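Local coordinates for spindle pole body-associated protein VIK1 (Candida glabrata, PDB 4GKP) that associates with the kinesin Kar3 as its noncatalytic partner and probably binds microtubules through its kinesin-like motor homology domain, at residues Asp63-Asp74 with Lys99-Tyr108. Sequence-based numbering, arbitrary orientation.
Sequences DLFKEDLHVYID and KLLAFFKNNY
Phe103 projects from helix 99-107 into the angle between the 3-10 turn 64-66 and helix 68-74, where three aromatic rings cluster. A chi1 of 175° swings the Phe103 ring away from its own backbone nitrogen and brings it edge-first to His70 in a T-shaped pair: the planes stand at 79°, and CE1 of Phe103 sits over the centre of the imidazole face. Phe65 meets another part of the same ring, its CB lying over the Phe103 face 4.1 Å from the centroid as a CH-pi contact, while the two phenyl rings are nearly parallel but slid apart with little overlap.

Apolar packing extends this cluster in two directions. Phe65 CZ touches Leu100 CD1 at 3.6 Å, and Phe65 itself rests on Leu85 of strand 83-88. Ile73 brings CD1 to within 3.7 Å of Phe103 CE2 and turns CG2 toward the Phe104 edge and Tyr108.

Polar contacts lie at the ends. Tyr108 OH donates to Asp74 OD1 on its anti lone pair, at 2.7 Å, while OD2 of that carboxylate forms a salt bridge with Lys78. Asp63 OD1 receives Phe65 N at 2.9 Å in an Asx turn; across the contact its carboxylate meets the aliphatic part of Lys99, whose NZ stays 5.1 Å from Asp63 OD2, too far for a salt bridge.

The axes of helices 68-74 and 99-107 approach to 12.6 Å and cross at -59° on one side of the central sheet of this kinesin-like domain. Asp74, held through both oxygens, is probably favoured in its ionised form, whereas the remaining interface depends mainly on ring and aliphatic packing.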
loop_
_atom_site.group_PDB
_atom_site.type_symbol
_atom_site.label_atom_id
_atom_site.label_comp_id
_atom_site.label_asym_id
_atom_site.label_seq_id
_atom_site.Cartn_x
_atom_site.Cartn_y
_atom_site.Cartn_z
ATOM N N ASP A 63 -14.524 0.532 1.234
ATOM C CA ASP A 63 -13.397 0.544 2.151
ATOM C C ASP A 63 -12.734 -0.803 1.998
ATOM O O ASP A 63 -13.321 -1.805 2.366
ATOM C CB ASP A 63 -13.909 0.728 3.589
ATOM C CG ASP A 63 -12.791 0.721 4.642
ATOM O OD1 ASP A 63 -11.608 0.466 4.327
ATOM O OD2 ASP A 63 -13.123 0.967 5.815
ATOM N N LEU A 64 -11.519 -0.822 1.452
ATOM C CA LEU A 64 -10.796 -2.069 1.176
ATOM C C LEU A 64 -10.369 -2.783 2.443
ATOM O O LEU A 64 -10.030 -3.952 2.402
ATOM C CB LEU A 64 -9.546 -1.795 0.341
ATOM C CG LEU A 64 -9.733 -1.012 -0.957
ATOM C CD1 LEU A 64 -8.512 -0.146 -1.249
ATOM C CD2 LEU A 64 -10.056 -1.955 -2.109
ATOM N N PHE A 65 -10.371 -2.067 3.564
ATOM C CA PHE A 65 -9.909 -2.617 4.838
ATOM C C PHE A 65 -10.995 -3.412 5.576
ATOM O O PHE A 65 -10.736 -4.016 6.608
ATOM C CB PHE A 65 -9.254 -1.517 5.694
ATOM C CG PHE A 65 -8.104 -0.827 4.994
ATOM C CD1 PHE A 65 -6.901 -1.482 4.800
ATOM C CD2 PHE A 65 -8.239 0.460 4.504
ATOM C CE1 PHE A 65 -5.849 -0.871 4.134
ATOM C CE2 PHE A 65 -7.190 1.082 3.841
ATOM C CZ PHE A 65 -5.991 0.417 3.655
ATOM N N LYS A 66 -12.194 -3.450 5.005
ATOM C CA LYS A 66 -13.274 -4.291 5.506
ATOM C C LYS A 66 -13.348 -5.593 4.706
ATOM O O LYS A 66 -14.237 -6.416 4.937
ATOM C CB LYS A 66 -14.631 -3.552 5.448
ATOM C CG LYS A 66 -14.763 -2.350 6.379
ATOM C CD LYS A 66 -16.131 -1.684 6.246
ATOM N N GLU A 67 -12.419 -5.774 3.767
ATOM C CA GLU A 67 -12.369 -6.986 2.936
ATOM C C GLU A 67 -11.147 -7.860 3.295
ATOM O O GLU A 67 -10.853 -8.034 4.482
ATOM C CB GLU A 67 -12.410 -6.623 1.447
ATOM N N ASP A 68 -10.446 -8.400 2.293
ATOM C CA ASP A 68 -9.298 -9.308 2.519
ATOM C C ASP A 68 -8.077 -8.690 3.250
ATOM O O ASP A 68 -7.305 -9.409 3.929
ATOM C CB ASP A 68 -8.841 -9.952 1.197
ATOM C CG ASP A 68 -9.590 -11.243 0.866
ATOM O OD1 ASP A 68 -10.751 -11.379 1.285
ATOM O OD2 ASP A 68 -9.013 -12.131 0.185
ATOM N N LEU A 69 -7.915 -7.372 3.109
ATOM C CA LEU A 69 -6.792 -6.650 3.718
ATOM C C LEU A 69 -6.821 -6.736 5.244
ATOM O O LEU A 69 -5.776 -6.911 5.872
ATOM C CB LEU A 69 -6.734 -5.196 3.219
ATOM C CG LEU A 69 -6.409 -5.039 1.719
ATOM C CD1 LEU A 69 -6.390 -3.587 1.270
ATOM C CD2 LEU A 69 -5.090 -5.716 1.382
ATOM N N HIS A 70 -8.029 -6.672 5.813
ATOM C CA HIS A 70 -8.260 -6.794 7.252
ATOM C C HIS A 70 -7.610 -8.041 7.770
ATOM O O HIS A 70 -6.926 -8.022 8.789
ATOM C CB HIS A 70 -9.773 -6.850 7.538
ATOM C CG HIS A 70 -10.136 -6.811 9.010
ATOM N ND1 HIS A 70 -11.407 -6.678 9.435
ATOM C CD2 HIS A 70 -9.343 -6.893 10.166
ATOM C CE1 HIS A 70 -11.434 -6.676 10.785
ATOM N NE2 HIS A 70 -10.170 -6.804 11.231
ATOM N N VAL A 71 -7.838 -9.140 7.066
ATOM C CA VAL A 71 -7.361 -10.456 7.480
ATOM C C VAL A 71 -5.845 -10.496 7.351
ATOM O O VAL A 71 -5.144 -10.931 8.259
ATOM C CB VAL A 71 -8.053 -11.583 6.654
ATOM C CG1 VAL A 71 -7.539 -12.964 7.025
ATOM C CG2 VAL A 71 -9.555 -11.497 6.837
ATOM N N TYR A 72 -5.359 -10.010 6.217
ATOM C CA TYR A 72 -3.934 -9.864 5.982
ATOM C C TYR A 72 -3.260 -9.083 7.108
ATOM O O TYR A 72 -2.331 -9.583 7.726
ATOM C CB TYR A 72 -3.729 -9.181 4.634
ATOM C CG TYR A 72 -2.323 -8.751 4.384
ATOM C CD1 TYR A 72 -1.302 -9.685 4.266
ATOM C CD2 TYR A 72 -2.002 -7.395 4.271
ATOM C CE1 TYR A 72 0.007 -9.286 4.013
ATOM C CE2 TYR A 72 -0.707 -6.993 4.021
ATOM C CZ TYR A 72 0.297 -7.947 3.895
ATOM O OH TYR A 72 1.595 -7.542 3.655
ATOM N N ILE A 73 -3.748 -7.869 7.377
ATOM C CA ILE A 73 -3.192 -6.991 8.409
ATOM C C ILE A 73 -3.201 -7.645 9.782
ATOM O O ILE A 73 -2.183 -7.689 10.481
ATOM C CB ILE A 73 -3.964 -5.653 8.488
ATOM C CG1 ILE A 73 -3.717 -4.827 7.220
ATOM C CG2 ILE A 73 -3.575 -4.874 9.749
ATOM C CD1 ILE A 73 -4.394 -3.465 7.180
ATOM N N ASP A 74 -4.371 -8.140 10.164
ATOM C CA ASP A 74 -4.556 -8.808 11.430
ATOM C C ASP A 74 -3.610 -10.004 11.613
ATOM O O ASP A 74 -3.127 -10.253 12.722
ATOM C CB ASP A 74 -6.002 -9.278 11.526
ATOM C CG ASP A 74 -6.511 -9.259 12.928
ATOM O OD1 ASP A 74 -6.796 -8.154 13.437
ATOM O OD2 ASP A 74 -6.608 -10.345 13.531
ATOM N N LYS A 99 -8.846 5.945 5.045
ATOM C CA LYS A 99 -9.550 4.752 5.518
ATOM C C LYS A 99 -8.616 3.844 6.329
ATOM O O LYS A 99 -9.019 3.209 7.314
ATOM C CB LYS A 99 -10.173 4.003 4.336
ATOM C CG LYS A 99 -11.401 4.686 3.743
ATOM C CD LYS A 99 -12.622 4.541 4.650
ATOM C CE LYS A 99 -13.816 5.347 4.151
ATOM N NZ LYS A 99 -14.196 4.951 2.766
ATOM N N LEU A 100 -7.357 3.813 5.909
ATOM C CA LEU A 100 -6.304 3.152 6.650
ATOM C C LEU A 100 -6.190 3.724 8.071
ATOM O O LEU A 100 -6.244 2.970 9.041
ATOM C CB LEU A 100 -4.987 3.285 5.903
ATOM C CG LEU A 100 -3.792 2.619 6.568
ATOM C CD1 LEU A 100 -3.983 1.113 6.586
ATOM C CD2 LEU A 100 -2.497 3.024 5.863
ATOM N N LEU A 101 -6.047 5.049 8.190
ATOM C CA LEU A 101 -6.060 5.691 9.509
ATOM C C LEU A 101 -7.300 5.302 10.308
ATOM O O LEU A 101 -7.186 4.909 11.466
ATOM C CB LEU A 101 -5.934 7.219 9.418
ATOM C CG LEU A 101 -4.648 7.776 8.799
ATOM C CD1 LEU A 101 -4.604 9.300 8.853
ATOM C CD2 LEU A 101 -3.415 7.180 9.447
ATOM N N ALA A 102 -8.469 5.376 9.675
ATOM C CA ALA A 102 -9.741 5.070 10.346
ATOM C C ALA A 102 -9.804 3.602 10.786
ATOM O O ALA A 102 -10.241 3.282 11.903
ATOM C CB ALA A 102 -10.919 5.428 9.438
ATOM N N PHE A 103 -9.342 2.716 9.913
ATOM C CA PHE A 103 -9.254 1.287 10.240
ATOM C C PHE A 103 -8.416 1.012 11.501
ATOM O O PHE A 103 -8.814 0.206 12.341
ATOM C CB PHE A 103 -8.743 0.481 9.026
ATOM C CG PHE A 103 -8.505 -0.984 9.319
ATOM C CD1 PHE A 103 -9.572 -1.869 9.461
ATOM C CD2 PHE A 103 -7.218 -1.474 9.440
ATOM C CE1 PHE A 103 -9.356 -3.207 9.730
ATOM C CE2 PHE A 103 -6.990 -2.813 9.714
ATOM C CZ PHE A 103 -8.061 -3.676 9.862
ATOM N N PHE A 104 -7.261 1.658 11.634
ATOM C CA PHE A 104 -6.422 1.429 12.831
ATOM C C PHE A 104 -7.052 2.010 14.090
ATOM O O PHE A 104 -6.960 1.399 15.167
ATOM C CB PHE A 104 -5.000 1.988 12.672
ATOM C CG PHE A 104 -4.182 1.300 11.620
ATOM C CD1 PHE A 104 -4.413 -0.027 11.284
ATOM C CD2 PHE A 104 -3.147 1.976 10.991
ATOM C CE1 PHE A 104 -3.633 -0.663 10.336
ATOM C CE2 PHE A 104 -2.362 1.341 10.030
ATOM C CZ PHE A 104 -2.610 0.017 9.703
ATOM N N LYS A 105 -7.668 3.189 13.951
ATOM C CA LYS A 105 -8.461 3.796 15.029
ATOM C C LYS A 105 -9.522 2.845 15.544
ATOM O O LYS A 105 -9.656 2.676 16.756
ATOM C CB LYS A 105 -9.127 5.110 14.600
ATOM C CG LYS A 105 -10.134 5.640 15.624
ATOM C CD LYS A 105 -10.807 6.937 15.183
ATOM C CE LYS A 105 -10.279 8.145 15.941
ATOM N N ASN A 106 -10.252 2.205 14.639
ATOM C CA ASN A 106 -11.372 1.358 15.053
ATOM C C ASN A 106 -11.000 -0.032 15.545
ATOM O O ASN A 106 -11.831 -0.699 16.137
ATOM C CB ASN A 106 -12.423 1.254 13.938
ATOM C CG ASN A 106 -12.999 2.607 13.546
ATOM O OD1 ASN A 106 -13.385 3.406 14.402
ATOM N ND2 ASN A 106 -13.061 2.867 12.242
ATOM N N ASN A 107 -9.769 -0.485 15.309
ATOM C CA ASN A 107 -9.437 -1.886 15.612
ATOM C C ASN A 107 -8.271 -2.136 16.555
ATOM O O ASN A 107 -8.238 -3.157 17.254
ATOM C CB ASN A 107 -9.255 -2.693 14.330
ATOM C CG ASN A 107 -10.546 -2.826 13.556
ATOM O OD1 ASN A 107 -11.332 -3.758 13.785
ATOM N ND2 ASN A 107 -10.805 -1.868 12.670
ATOM N N TYR A 108 -7.329 -1.205 16.602
ATOM C CA TYR A 108 -6.068 -1.495 17.260
ATOM C C TYR A 108 -5.646 -0.561 18.410
ATOM O O TYR A 108 -4.698 -0.867 19.140
ATOM C CB TYR A 108 -4.979 -1.630 16.191
ATOM C CG TYR A 108 -5.263 -2.746 15.201
ATOM C CD1 TYR A 108 -5.307 -4.093 15.617
ATOM C CD2 TYR A 108 -5.481 -2.467 13.846
ATOM C CE1 TYR A 108 -5.553 -5.113 14.707
ATOM C CE2 TYR A 108 -5.736 -3.481 12.936
ATOM C CZ TYR A 108 -5.769 -4.796 13.366
ATOM O OH TYR A 108 -6.039 -5.801 12.447
#